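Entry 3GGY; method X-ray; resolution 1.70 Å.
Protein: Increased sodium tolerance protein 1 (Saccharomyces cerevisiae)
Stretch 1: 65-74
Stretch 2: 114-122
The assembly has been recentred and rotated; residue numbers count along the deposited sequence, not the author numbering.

Stretch 1, residues 65-74: IHIELLEILE
Stretch 2, residues 114-122: YAILFVDEV

What backbone frame brings the two stretches together? Residues 65-74 are regular helix throughout, within a longer helix, with phi/psi near -63/-40 and i to i+4 bonds such as L70 N to H66 O at 3.0 Å and L73 N to L69 O at 2.9 Å. The second stretch enters as helix at Y114, keeps helical phi/psi from I116 to F118 and then opens out: V119 sits at -129/67 and begins a type I beta turn that runs to V122, closed by V122 N to V119 O at 3.2 Å. D120 and E121, at -70/-12 and -72/-12, form its middle. The register is set by two pairs, L73 CA to A115 CA at 8.2 Å and L70 CA to V119 CA at 8.3 Å, so the second stretch advances as the helix numbering falls, while passing steeply across the helix.

What does H66 do with its ring? It covers the most surface on the helix side, 45 Å², and its CA-to-CB bond points toward the other stretch. With chi1 at -170° (t) and chi2 at 72°, the ring extends to meet E121, and H66 NE2 donates a hydrogen bond to E121 OE2 at 2.6 Å, with an N-H...acceptor angle of 157°. The acceptor lies at the ring edge, near its plane, where the N-H of an imidazole points. F118 O is also at that edge, 3.3 Å from H66 CE1.

How does E121 reach the histidine? Its CA-to-CB bond points toward the helix, and chi1 at 63° (p), chi2 at -99° and chi3 at 45° fold the chain so that the carboxylate meets the imidazole. E121 makes this reach from the third position of the turn. E121 OE2 also passes 3.9 Å from L70 CD2, placing the polar pair beside the apolar part of the contact.

Why is V119 the apolar centre? It covers 42 Å², is buried, and with chi1 at -171° (t) directs both methyls at the helix. V119 CG1 lies 3.7 Å from L70 CD2, while V119 CG2 lies 4.0 Å from L69 CD2 and 3.9 Å from L73 CD1. L70 and L73 are both m,t; L69 is t,p. The CA-to-CB bond of L70 points sideways, yet its end comes nearer. Farther along, the small side chain of A115 meets L73, with A115 CB 3.6 Å from L73 CD1. These contacts bury hydrocarbon against hydrocarbon, and the whole interface covers 275 Å² summed over both sides.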

# COMPACT_ATOMS: atom_id res chain seq x y z
N ILE A 65 -5.97 3.38 -4.48
CA ILE A 65 -5.96 2.23 -3.58
C ILE A 65 -4.52 1.96 -3.13
O ILE A 65 -4.26 1.64 -1.97
CB ILE A 65 -6.53 0.97 -4.28
CG1 ILE A 65 -8.04 1.15 -4.50
CG2 ILE A 65 -6.28 -0.28 -3.43
CD1 ILE A 65 -8.66 0.10 -5.39
N HIS A 66 -3.57 2.11 -4.05
CA HIS A 66 -2.17 1.88 -3.74
C HIS A 66 -1.68 2.92 -2.73
O HIS A 66 -0.89 2.61 -1.85
CB HIS A 66 -1.32 1.94 -5.00
CG HIS A 66 0.09 1.48 -4.79
ND1 HIS A 66 0.41 0.15 -4.60
CD2 HIS A 66 1.26 2.16 -4.73
CE1 HIS A 66 1.72 0.03 -4.43
NE2 HIS A 66 2.26 1.24 -4.51
N ILE A 67 -2.15 4.16 -2.86
CA ILE A 67 -1.74 5.18 -1.91
C ILE A 67 -2.26 4.81 -0.52
O ILE A 67 -1.56 4.99 0.47
CB ILE A 67 -2.29 6.57 -2.32
CG1 ILE A 67 -1.51 7.08 -3.54
CG2 ILE A 67 -2.16 7.54 -1.15
CD1 ILE A 67 -2.18 8.25 -4.24
N GLU A 68 -3.47 4.27 -0.45
CA GLU A 68 -4.04 3.86 0.82
C GLU A 68 -3.18 2.74 1.41
O GLU A 68 -2.95 2.69 2.62
CB GLU A 68 -5.47 3.34 0.63
CG GLU A 68 -6.41 4.38 0.05
CD GLU A 68 -7.84 3.87 -0.06
OE1 GLU A 68 -8.04 2.76 -0.59
OE2 GLU A 68 -8.76 4.59 0.38
N LEU A 69 -2.69 1.85 0.56
CA LEU A 69 -1.83 0.76 1.03
C LEU A 69 -0.59 1.35 1.68
O LEU A 69 -0.20 0.96 2.77
CB LEU A 69 -1.42 -0.16 -0.13
CG LEU A 69 -0.34 -1.22 0.13
CD1 LEU A 69 -0.83 -2.24 1.16
CD2 LEU A 69 0.03 -1.93 -1.19
N LEU A 70 0.03 2.31 0.99
CA LEU A 70 1.23 2.96 1.51
C LEU A 70 0.98 3.62 2.87
O LEU A 70 1.85 3.58 3.74
CB LEU A 70 1.76 4.00 0.52
CG LEU A 70 2.17 3.48 -0.86
CD1 LEU A 70 2.73 4.63 -1.69
CD2 LEU A 70 3.22 2.39 -0.70
N GLU A 71 -0.19 4.22 3.04
CA GLU A 71 -0.51 4.87 4.31
C GLU A 71 -0.58 3.84 5.43
O GLU A 71 -0.08 4.08 6.54
CB GLU A 71 -1.85 5.60 4.20
CG GLU A 71 -1.87 6.64 3.08
CD GLU A 71 -3.23 7.31 2.91
OE1 GLU A 71 -4.26 6.62 3.07
OE2 GLU A 71 -3.26 8.51 2.59
N ILE A 72 -1.19 2.70 5.15
CA ILE A 72 -1.30 1.65 6.15
C ILE A 72 0.08 1.06 6.47
O ILE A 72 0.41 0.83 7.64
CB ILE A 72 -2.24 0.52 5.65
CG1 ILE A 72 -3.63 1.09 5.37
CG2 ILE A 72 -2.29 -0.60 6.68
CD1 ILE A 72 -4.54 0.17 4.58
N LEU A 73 0.89 0.84 5.45
CA LEU A 73 2.21 0.27 5.68
C LEU A 73 3.07 1.22 6.52
O LEU A 73 3.88 0.77 7.34
CB LEU A 73 2.91 -0.04 4.35
CG LEU A 73 2.22 -1.10 3.48
CD1 LEU A 73 3.03 -1.29 2.20
CD2 LEU A 73 2.09 -2.42 4.25
N GLU A 74 2.89 2.52 6.32
CA GLU A 74 3.64 3.52 7.08
C GLU A 74 3.30 3.35 8.55
O GLU A 74 4.18 3.37 9.41
CB GLU A 74 3.27 4.94 6.64
CG GLU A 74 4.09 6.02 7.35
CD GLU A 74 3.45 7.40 7.28
OE1 GLU A 74 2.76 7.70 6.27
OE2 GLU A 74 3.64 8.19 8.23
N TYR A 114 4.66 -9.18 3.21
CA TYR A 114 3.76 -9.51 2.11
C TYR A 114 3.76 -8.40 1.06
O TYR A 114 3.64 -8.67 -0.14
CB TYR A 114 2.33 -9.69 2.63
CG TYR A 114 1.36 -10.09 1.54
CD1 TYR A 114 1.31 -11.41 1.09
CD2 TYR A 114 0.56 -9.14 0.90
CE1 TYR A 114 0.48 -11.77 0.04
CE2 TYR A 114 -0.27 -9.51 -0.15
CZ TYR A 114 -0.31 -10.82 -0.58
OH TYR A 114 -1.12 -11.19 -1.63
N ALA A 115 3.92 -7.17 1.52
CA ALA A 115 3.90 -6.01 0.63
C ALA A 115 5.11 -5.82 -0.28
O ALA A 115 5.02 -5.11 -1.28
CB ALA A 115 3.68 -4.74 1.45
N ILE A 116 6.24 -6.44 0.06
CA ILE A 116 7.46 -6.29 -0.73
C ILE A 116 7.24 -6.42 -2.23
O ILE A 116 7.65 -5.56 -3.02
CB ILE A 116 8.53 -7.33 -0.30
CG1 ILE A 116 8.97 -7.04 1.14
CG2 ILE A 116 9.72 -7.30 -1.26
CD1 ILE A 116 9.73 -8.19 1.80
N LEU A 117 6.60 -7.51 -2.63
CA LEU A 117 6.32 -7.78 -4.02
C LEU A 117 5.49 -6.70 -4.70
O LEU A 117 5.66 -6.42 -5.89
CB LEU A 117 5.59 -9.13 -4.12
CG LEU A 117 5.13 -9.61 -5.49
CD1 LEU A 117 6.33 -9.86 -6.39
CD2 LEU A 117 4.32 -10.89 -5.32
N PHE A 118 4.59 -6.09 -3.94
CA PHE A 118 3.68 -5.09 -4.47
C PHE A 118 4.11 -3.63 -4.35
O PHE A 118 3.45 -2.74 -4.91
CB PHE A 118 2.32 -5.28 -3.79
CG PHE A 118 1.76 -6.67 -3.97
CD1 PHE A 118 1.04 -7.00 -5.11
CD2 PHE A 118 1.97 -7.64 -3.00
CE1 PHE A 118 0.53 -8.28 -5.28
CE2 PHE A 118 1.47 -8.93 -3.16
CZ PHE A 118 0.74 -9.25 -4.31
N VAL A 119 5.19 -3.37 -3.62
CA VAL A 119 5.68 -2.00 -3.42
C VAL A 119 7.16 -1.94 -3.77
O VAL A 119 8.01 -1.73 -2.91
CB VAL A 119 5.45 -1.55 -1.95
CG1 VAL A 119 5.75 -0.07 -1.80
CG2 VAL A 119 4.02 -1.85 -1.53
N ASP A 120 7.48 -2.13 -5.05
CA ASP A 120 8.88 -2.10 -5.46
C ASP A 120 9.48 -0.70 -5.37
O ASP A 120 10.70 -0.55 -5.45
CB ASP A 120 9.06 -2.68 -6.87
CG ASP A 120 8.23 -1.97 -7.92
OD1 ASP A 120 8.15 -0.72 -7.89
OD2 ASP A 120 7.68 -2.66 -8.81
N GLU A 121 8.64 0.32 -5.19
CA GLU A 121 9.15 1.68 -5.08
C GLU A 121 9.87 1.91 -3.75
O GLU A 121 10.54 2.93 -3.57
CB GLU A 121 8.02 2.71 -5.24
CG GLU A 121 6.95 2.66 -4.17
CD GLU A 121 5.72 1.91 -4.62
OE1 GLU A 121 5.87 0.82 -5.22
OE2 GLU A 121 4.60 2.40 -4.36
N VAL A 122 9.73 0.97 -2.82
CA VAL A 122 10.41 1.06 -1.53
C VAL A 122 11.24 -0.22 -1.36
O VAL A 122 10.78 -1.19 -0.76
CB VAL A 122 9.40 1.19 -0.37
CG1 VAL A 122 10.14 1.27 0.96
CG2 VAL A 122 8.56 2.44 -0.57